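Local coordinates for putative rhamnosidase (Streptomyces avermitilis, PDB 3W5M), which hydrolyses terminal alpha-L-rhamnose residues from rhamnosides, releasing L-rhamnose from citrus flavonoids such as naringin, rutin and hesperidin and from gum arabic, at residues G1007-V1010 with C1016-F1019; V943-R948 with V967-Q972; C982-P985 with T989-V992; A931-A934 with G939-Q942. One frame throughout, in Å; residues are numbered along the deposited sequence. Where two conformers were deposited one is given.

Contact 1: residues G1007-V1010 with C1016-F1019; sequences GTFV and CAVF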
# COMPACT_ATOMS: atom_id res chain seq x y z
N GLY A 1007 -9.97 1.39 -43.31
CA GLY A 1007 -10.81 0.35 -42.73
C GLY A 1007 -11.99 0.00 -43.61
O GLY A 1007 -12.17 0.61 -44.66
N THR A 1008 -12.79 -0.96 -43.16
CA THR A 1008 -13.89 -1.53 -43.94
C THR A 1008 -15.20 -1.49 -43.16
O THR A 1008 -15.28 -2.01 -42.05
CB THR A 1008 -13.64 -3.03 -44.24
OG1 THR A 1008 -12.29 -3.22 -44.66
CG2 THR A 1008 -14.60 -3.54 -45.31
N PHE A 1009 -16.23 -0.90 -43.76
CA PHE A 1009 -17.57 -1.02 -43.23
C PHE A 1009 -17.90 -2.50 -43.20
O PHE A 1009 -17.73 -3.18 -44.21
CB PHE A 1009 -18.56 -0.26 -44.13
CG PHE A 1009 -19.99 -0.31 -43.65
CD1 PHE A 1009 -20.82 -1.39 -43.96
CD2 PHE A 1009 -20.52 0.74 -42.89
CE1 PHE A 1009 -22.15 -1.43 -43.53
CE2 PHE A 1009 -21.84 0.70 -42.46
CZ PHE A 1009 -22.66 -0.38 -42.78
N VAL A 1010 -18.35 -3.02 -42.06
CA VAL A 1010 -18.87 -4.39 -42.00
C VAL A 1010 -20.39 -4.46 -41.75
O VAL A 1010 -21.07 -5.32 -42.31
CB VAL A 1010 -18.08 -5.33 -41.04
CG1 VAL A 1010 -16.61 -5.40 -41.43
CG2 VAL A 1010 -18.24 -4.91 -39.58
N CYS A 1016 -25.14 2.72 -35.17
CA CYS A 1016 -23.79 3.03 -35.65
C CYS A 1016 -23.30 2.15 -36.80
O CYS A 1016 -23.69 0.99 -36.94
CB CYS A 1016 -22.75 3.08 -34.52
SG CYS A 1016 -23.22 2.51 -32.87
N ALA A 1017 -22.44 2.75 -37.62
CA ALA A 1017 -21.62 2.01 -38.57
C ALA A 1017 -20.51 1.33 -37.77
O ALA A 1017 -19.88 1.95 -36.90
CB ALA A 1017 -21.03 2.96 -39.60
N VAL A 1018 -20.28 0.05 -38.05
CA VAL A 1018 -19.22 -0.72 -37.42
C VAL A 1018 -18.13 -0.94 -38.45
O VAL A 1018 -18.38 -1.49 -39.53
CB VAL A 1018 -19.72 -2.11 -36.96
CG1 VAL A 1018 -18.61 -2.91 -36.29
CG2 VAL A 1018 -20.93 -1.97 -36.04
N PHE A 1019 -16.91 -0.52 -38.12
CA PHE A 1019 -15.77 -0.67 -39.01
C PHE A 1019 -14.75 -1.65 -38.43
O PHE A 1019 -14.64 -1.79 -37.21
CB PHE A 1019 -15.11 0.68 -39.26
CG PHE A 1019 -15.99 1.66 -39.97
CD1 PHE A 1019 -16.11 1.63 -41.36
CD2 PHE A 1019 -16.70 2.63 -39.26
CE1 PHE A 1019 -16.92 2.53 -42.02
CE2 PHE A 1019 -17.51 3.55 -39.93
CZ PHE A 1019 -17.61 3.50 -41.31

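Contact 2: residues V943-R948 with V967-Q972; sequences VVIRPR and VSTRWQ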
# COMPACT_ATOMS: atom_id res chain seq x y z
N VAL A 943 -8.68 -3.81 -30.11
CA VAL A 943 -9.30 -2.78 -29.28
C VAL A 943 -10.72 -2.48 -29.80
O VAL A 943 -10.89 -2.26 -31.02
CB VAL A 943 -8.41 -1.50 -29.16
CG1 VAL A 943 -8.13 -0.88 -30.51
CG2 VAL A 943 -9.03 -0.48 -28.21
N VAL A 944 -11.71 -2.49 -28.92
CA VAL A 944 -13.05 -2.02 -29.30
C VAL A 944 -13.13 -0.53 -28.99
O VAL A 944 -12.95 -0.10 -27.84
CB VAL A 944 -14.17 -2.77 -28.56
CG1 VAL A 944 -15.53 -2.22 -28.97
CG2 VAL A 944 -14.10 -4.27 -28.81
N ILE A 945 -13.35 0.26 -30.05
CA ILE A 945 -13.49 1.70 -29.96
C ILE A 945 -14.95 2.07 -30.17
O ILE A 945 -15.44 2.20 -31.31
CB ILE A 945 -12.55 2.42 -30.94
CG1 ILE A 945 -11.10 2.02 -30.60
CG2 ILE A 945 -12.78 3.91 -30.92
CD1 ILE A 945 -10.02 2.58 -31.50
N ARG A 946 -15.64 2.25 -29.05
CA ARG A 946 -17.09 2.46 -29.05
C ARG A 946 -17.46 3.61 -28.08
O ARG A 946 -18.01 3.36 -27.01
CB ARG A 946 -17.79 1.15 -28.69
CG ARG A 946 -19.30 1.22 -28.85
CD ARG A 946 -19.99 -0.12 -28.64
NE ARG A 946 -21.39 0.04 -29.02
CZ ARG A 946 -22.30 -0.93 -29.04
NH1 ARG A 946 -21.99 -2.17 -28.69
NH2 ARG A 946 -23.55 -0.63 -29.41
N PRO A 947 -17.10 4.86 -28.46
CA PRO A 947 -17.53 6.01 -27.67
C PRO A 947 -19.05 6.14 -27.76
O PRO A 947 -19.62 6.03 -28.86
CB PRO A 947 -16.84 7.19 -28.36
CG PRO A 947 -16.52 6.71 -29.74
CD PRO A 947 -16.23 5.26 -29.58
N ARG A 948 -19.70 6.35 -26.62
CA ARG A 948 -21.13 6.56 -26.60
C ARG A 948 -21.44 7.93 -26.01
O ARG A 948 -21.65 8.03 -24.80
CB ARG A 948 -21.80 5.47 -25.77
CG ARG A 948 -21.53 4.05 -26.24
CD ARG A 948 -21.76 3.11 -25.09
NE ARG A 948 -21.86 1.70 -25.46
CZ ARG A 948 -22.99 1.10 -25.85
NH1 ARG A 948 -24.10 1.81 -25.96
NH2 ARG A 948 -23.00 -0.19 -26.12
N VAL A 967 -2.73 3.66 -27.45
CA VAL A 967 -4.05 3.56 -28.06
C VAL A 967 -4.73 4.89 -27.73
O VAL A 967 -5.00 5.17 -26.57
CB VAL A 967 -4.84 2.37 -27.51
CG1 VAL A 967 -6.25 2.36 -28.08
CG2 VAL A 967 -4.11 1.09 -27.89
N SER A 968 -4.98 5.72 -28.75
CA SER A 968 -5.56 7.04 -28.52
C SER A 968 -6.90 7.23 -29.21
O SER A 968 -7.16 6.63 -30.26
CB SER A 968 -4.60 8.13 -28.97
OG SER A 968 -3.36 7.94 -28.31
N THR A 969 -7.75 8.06 -28.59
CA THR A 969 -9.03 8.46 -29.16
C THR A 969 -9.25 9.96 -28.95
O THR A 969 -8.74 10.54 -28.00
CB THR A 969 -10.26 7.72 -28.57
OG1 THR A 969 -10.34 7.97 -27.15
CG2 THR A 969 -10.21 6.23 -28.84
N ARG A 970 -9.99 10.58 -29.87
CA ARG A 970 -10.40 11.96 -29.73
C ARG A 970 -11.67 12.11 -30.55
O ARG A 970 -11.65 11.87 -31.76
CB ARG A 970 -9.35 12.91 -30.25
CG ARG A 970 -9.75 14.36 -30.08
CD ARG A 970 -8.57 15.29 -30.31
NE ARG A 970 -9.01 16.61 -30.73
CZ ARG A 970 -8.28 17.46 -31.45
NH1 ARG A 970 -7.05 17.12 -31.85
NH2 ARG A 970 -8.77 18.64 -31.78
N TRP A 971 -12.76 12.46 -29.90
CA TRP A 971 -14.02 12.67 -30.61
C TRP A 971 -14.72 13.96 -30.18
O TRP A 971 -14.52 14.45 -29.07
CB TRP A 971 -14.95 11.46 -30.48
CG TRP A 971 -15.42 11.11 -29.09
CD1 TRP A 971 -14.86 10.17 -28.26
CD2 TRP A 971 -16.56 11.63 -28.40
NE1 TRP A 971 -15.58 10.09 -27.09
CE2 TRP A 971 -16.63 10.97 -27.15
CE3 TRP A 971 -17.53 12.59 -28.71
CZ2 TRP A 971 -17.62 11.26 -26.20
CZ3 TRP A 971 -18.53 12.87 -27.76
CH2 TRP A 971 -18.56 12.21 -26.53
N GLN A 972 -15.53 14.49 -31.10
CA GLN A 972 -16.23 15.75 -30.89
C GLN A 972 -17.57 15.69 -31.61
O GLN A 972 -17.64 15.28 -32.77
CB GLN A 972 -15.40 16.90 -31.44
CG GLN A 972 -16.00 18.28 -31.23
CD GLN A 972 -15.02 19.39 -31.59
OE1 GLN A 972 -13.94 19.14 -32.14
NE2 GLN A 972 -15.38 20.62 -31.27

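Contact 3: residues C982-P985 with T989-V992; sequences CSVP and TAEV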
# COMPACT_ATOMS: atom_id res chain seq x y z
N CYS A 982 -8.44 8.29 -34.18
CA CYS A 982 -7.84 7.36 -33.25
C CYS A 982 -6.50 6.91 -33.76
O CYS A 982 -6.18 7.08 -34.94
CB CYS A 982 -8.79 6.18 -32.95
SG CYS A 982 -9.29 5.20 -34.38
N SER A 983 -5.71 6.38 -32.84
CA SER A 983 -4.39 5.86 -33.15
C SER A 983 -4.36 4.45 -32.57
O SER A 983 -4.67 4.26 -31.39
CB SER A 983 -3.30 6.77 -32.57
OG SER A 983 -2.00 6.31 -32.92
N VAL A 984 -4.04 3.47 -33.42
CA VAL A 984 -4.06 2.05 -33.10
C VAL A 984 -2.67 1.51 -33.42
O VAL A 984 -2.16 1.73 -34.53
CB VAL A 984 -5.13 1.30 -33.93
CG1 VAL A 984 -5.08 -0.20 -33.70
CG2 VAL A 984 -6.52 1.82 -33.60
N PRO A 985 -2.00 0.85 -32.46
CA PRO A 985 -0.61 0.48 -32.72
C PRO A 985 -0.39 -0.72 -33.66
O PRO A 985 -1.23 -1.65 -33.72
CB PRO A 985 -0.05 0.16 -31.32
CG PRO A 985 -1.23 -0.09 -30.48
CD PRO A 985 -2.38 0.66 -31.05
N THR A 989 -5.42 -4.64 -34.02
CA THR A 989 -6.50 -4.16 -34.88
C THR A 989 -7.56 -3.50 -34.01
O THR A 989 -7.48 -3.54 -32.77
CB THR A 989 -7.17 -5.31 -35.63
OG1 THR A 989 -7.70 -6.23 -34.67
CG2 THR A 989 -6.19 -6.02 -36.58
N ALA A 990 -8.56 -2.89 -34.65
CA ALA A 990 -9.65 -2.26 -33.92
C ALA A 990 -10.99 -2.53 -34.57
O ALA A 990 -11.07 -2.76 -35.78
CB ALA A 990 -9.42 -0.77 -33.83
N GLU A 991 -12.03 -2.52 -33.74
CA GLU A 991 -13.40 -2.47 -34.20
C GLU A 991 -13.96 -1.13 -33.76
O GLU A 991 -14.00 -0.83 -32.58
CB GLU A 991 -14.19 -3.59 -33.58
CG GLU A 991 -15.65 -3.62 -33.97
CD GLU A 991 -16.38 -4.70 -33.21
OE1 GLU A 991 -16.74 -4.47 -32.03
OE2 GLU A 991 -16.58 -5.79 -33.80
N VAL A 992 -14.39 -0.31 -34.73
CA VAL A 992 -14.79 1.06 -34.46
C VAL A 992 -16.29 1.18 -34.70
O VAL A 992 -16.80 0.68 -35.70
CB VAL A 992 -14.00 2.04 -35.34
CG1 VAL A 992 -14.38 3.48 -35.04
CG2 VAL A 992 -12.50 1.85 -35.13

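Contact 4: residues A931-A934 with G939-Q942; sequences AGIA and GYRQ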
# COMPACT_ATOMS: atom_id res chain seq x y z
N ALA A 931 -14.30 7.52 -23.27
CA ALA A 931 -13.09 7.49 -24.08
C ALA A 931 -13.22 6.44 -25.22
O ALA A 931 -12.65 6.60 -26.28
CB ALA A 931 -11.87 7.22 -23.20
N GLY A 932 -14.00 5.39 -24.98
CA GLY A 932 -14.21 4.38 -26.02
C GLY A 932 -12.99 3.52 -26.27
O GLY A 932 -12.62 3.27 -27.43
N ILE A 933 -12.36 3.06 -25.19
CA ILE A 933 -11.15 2.22 -25.28
C ILE A 933 -11.37 1.01 -24.39
O ILE A 933 -11.42 1.14 -23.17
CB ILE A 933 -9.87 2.97 -24.82
CG1 ILE A 933 -9.59 4.15 -25.76
CG2 ILE A 933 -8.68 2.01 -24.74
CD1 ILE A 933 -8.37 4.98 -25.39
N ALA A 934 -11.52 -0.17 -24.99
CA ALA A 934 -11.80 -1.39 -24.23
C ALA A 934 -11.18 -2.57 -24.97
O ALA A 934 -11.01 -2.49 -26.16
CB ALA A 934 -13.30 -1.60 -24.05
N GLY A 939 -5.52 -8.16 -23.62
CA GLY A 939 -4.32 -7.36 -23.79
C GLY A 939 -4.41 -6.34 -24.91
O GLY A 939 -3.39 -5.79 -25.32
N TYR A 940 -5.62 -6.07 -25.41
CA TYR A 940 -5.84 -5.09 -26.48
C TYR A 940 -5.22 -5.48 -27.83
O TYR A 940 -4.93 -4.61 -28.66
CB TYR A 940 -5.39 -3.68 -26.08
CG TYR A 940 -6.18 -3.10 -24.94
CD1 TYR A 940 -5.89 -3.45 -23.62
CD2 TYR A 940 -7.23 -2.21 -25.19
CE1 TYR A 940 -6.65 -2.94 -22.56
CE2 TYR A 940 -7.98 -1.69 -24.16
CZ TYR A 940 -7.70 -2.05 -22.85
OH TYR A 940 -8.46 -1.51 -21.82
N ARG A 941 -5.01 -6.78 -28.03
CA ARG A 941 -4.64 -7.30 -29.36
C ARG A 941 -5.66 -6.84 -30.39
O ARG A 941 -5.33 -6.60 -31.56
CB ARG A 941 -4.55 -8.83 -29.35
CG ARG A 941 -3.77 -9.38 -30.53
CD ARG A 941 -2.47 -8.60 -30.71
NE ARG A 941 -1.73 -9.01 -31.90
CZ ARG A 941 -0.95 -10.08 -31.97
NH1 ARG A 941 -0.80 -10.89 -30.93
NH2 ARG A 941 -0.33 -10.36 -33.10
N GLN A 942 -6.91 -6.75 -29.96
CA GLN A 942 -7.96 -6.06 -30.68
C GLN A 942 -8.51 -5.05 -29.68
O GLN A 942 -8.74 -5.41 -28.52
CB GLN A 942 -9.11 -7.00 -31.10
CG GLN A 942 -10.13 -6.29 -31.98
CD GLN A 942 -11.49 -6.97 -32.02
OE1 GLN A 942 -12.05 -7.38 -30.99
NE2 GLN A 942 -12.06 -7.06 -33.22

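Contact 1: residues G1007-V1010 with C1016-F1019
Phe1009 and Phe1019 face each other as an antiparallel non-hydrogen-bonded pair, their CA atoms 4.6 Å apart, and their side chains rise from the same face of the sheet. The rings form an offset edge-to-face pair: the edge of Phe1009 is turned toward the face of Phe1019, with planes at 82° and centroids 6.0 Å apart. With CG of Phe1009 anti to the backbone N (chi1 -179°), the ring comes beside Ala1017, whose CB is 3.7 Å from CE2 of Phe1009. On the inner side Phe1019 is buried, its ring also meeting those of His1004 and Phe1028. The two strands, 1008-1013 and 1016-1021, make a beta hairpin at the margin of the sheet, and the short segments diverge markedly, at 120° rather than fully antiparallel. Between the two segments one backbone hydrogen bond forms, from Val1010 N to Val1018 O at 3.0 Å. Beside it a CA-H...O contact joins Phe1019 CA to Thr1008 O at 3.4 Å. The packing thins toward Thr1008, which is exposed and whose CB points away from 1016-1019. Val1010 is partly exposed, yet its CG2 still meets Val1018 CG1 at 3.9 Å.

Contact 2: residues V943-R948 with V967-Q972
Pro947 lies over one face of the Trp971 indole in a CH-pi contact: its CB is 3.8 Å from the centroid of the five-membered ring and 29° off the ring normal. The same CB is 3.4 Å from Trp971 NE1, but the two side chains run past one another in opposite directions rather than meeting end-on. The indole reaches this place with CG between the backbone N and the carbonyl carbon (chi1 62°), and its N-H is spent elsewhere, on the carbonyl O of Ile930. Ile945 and Thr969 also pass in opposite directions, methyl to methyl, with CG2 of Ile945 4.0 Å from CG2 of Thr969; the threonine hydroxyl bonds to Ala931 O. These three levels are the inside of a beta sandwich. Strand 942-945 belongs to one sheet, with Pro947 in the loop just beyond it, and strand 965-974 to the other, with directions 19° apart and facing CA atoms about 8 Å apart, so no backbone bond crosses. At the third level Val943 and Val967 reach tip to tip, CG2 of Val943 standing 4.0 Å from CG1 of Val967. Replacing Trp971 with an alanine would probably leave Pro947 without its aromatic face, open a gap between the sheets and deprive Ile930 O of its donor. Leu980 adds to this interior, touching both Ile945 and Trp971 from strand 977-984.

Contact 3: residues C982-P985 with T989-V992
Val984 carries the direct contact with 989-992, and its branches divide the work. From a backbone whose CA is 6.9 Å from Thr989 CA, its CB points toward the opposing strand. There the side chain forks. CG2, anti to the carbonyl carbon, ends 3.9 Å from Ala990 CB, a methyl-to-methyl contact and the nearest between side chains of the two segments. CG1, anti to the backbone N (chi1 175°), goes instead to the main chain and lies 4.1 Å from Thr989 C. No hydrogen bond crosses between the segments; their strands use their backbones within separate sheets, Val984 pairing with Gly1024 and Thr989 with Val943. Ala990 also touches Val943 and Val1021 of the neighbouring strands in its own sheet. Only three loop residues, 986-988, separate the segments, and Pro985 O accepts a hydrogen bond from Thr988 OG1 there. Consecutive strands that pack by side chains while bonding to different partners form a beta-arch, here linking the two sheets of the C-terminal beta sandwich.

Contact 4: residues A931-A934 with G939-Q942
Tyr940 brings CE2 up to the backbone of Ala934, 3.4 Å from its C and 3.7 Å from its O. The same CE2 meets Ile933 CG2 at 3.8 Å, where the two side chains cross at about a right angle. Both approaches to the ring are oblique. The tyrosine CG is anti to its carbonyl carbon (chi1 -65°), which sends the ring toward 931-934; at the far end OH comes within 4.1 Å of Ala934 CA. The loop backbone is unusual: Gly939 and Tyr940 both have positive phi. This is where the chain leaves the catalytic (alpha/alpha)6 barrel and enters the C-terminal beta sandwich, for 931-934 follows helix 923-929, with Gly932 the first residue to leave helical angles, and leads into edge strand 934-935. A second shell packs on the ring: Phe960 meets it with planes at about 50°, and Tyr653 of helix 641-654 touches both it and Ala934 while its hydroxyl bonds to Ile933 O. With an alanine in place of Tyr940 the ring is gone, which would probably open a gap beside Ala934 and leave Phe960 and Tyr653 without that surface. Ile933, in turn, rests on Ala958, Val967 and Thr969 of the opposite sheet.

Along the chain the order is contact 4, contact 2, contact 3, contact 1, each closing before the next opens. Contacts 2, 3 and 4 cluster, with centres 8 to 9 Å apart, whereas contact 1 lies 12 Å from contact 3 and about 17 Å from contact 4, centre to centre. One sheet runs through them: strands 934-935, 942-945, 989-995, 1016-1021 and 1008-1013 lie side by side in that order. Ile945 N to Glu991 O (2.8 Å) and Phe1019 N to Val992 O (2.7 Å) are probable hydrogen bonds between neighbouring strands. Contacts 2 and 3 tie this sheet to the one with strands 965-974 and 977-984, completing a sandwich that contact 4 joins to the catalytic barrel, while the calcium and rhamnose sites lie elsewhere.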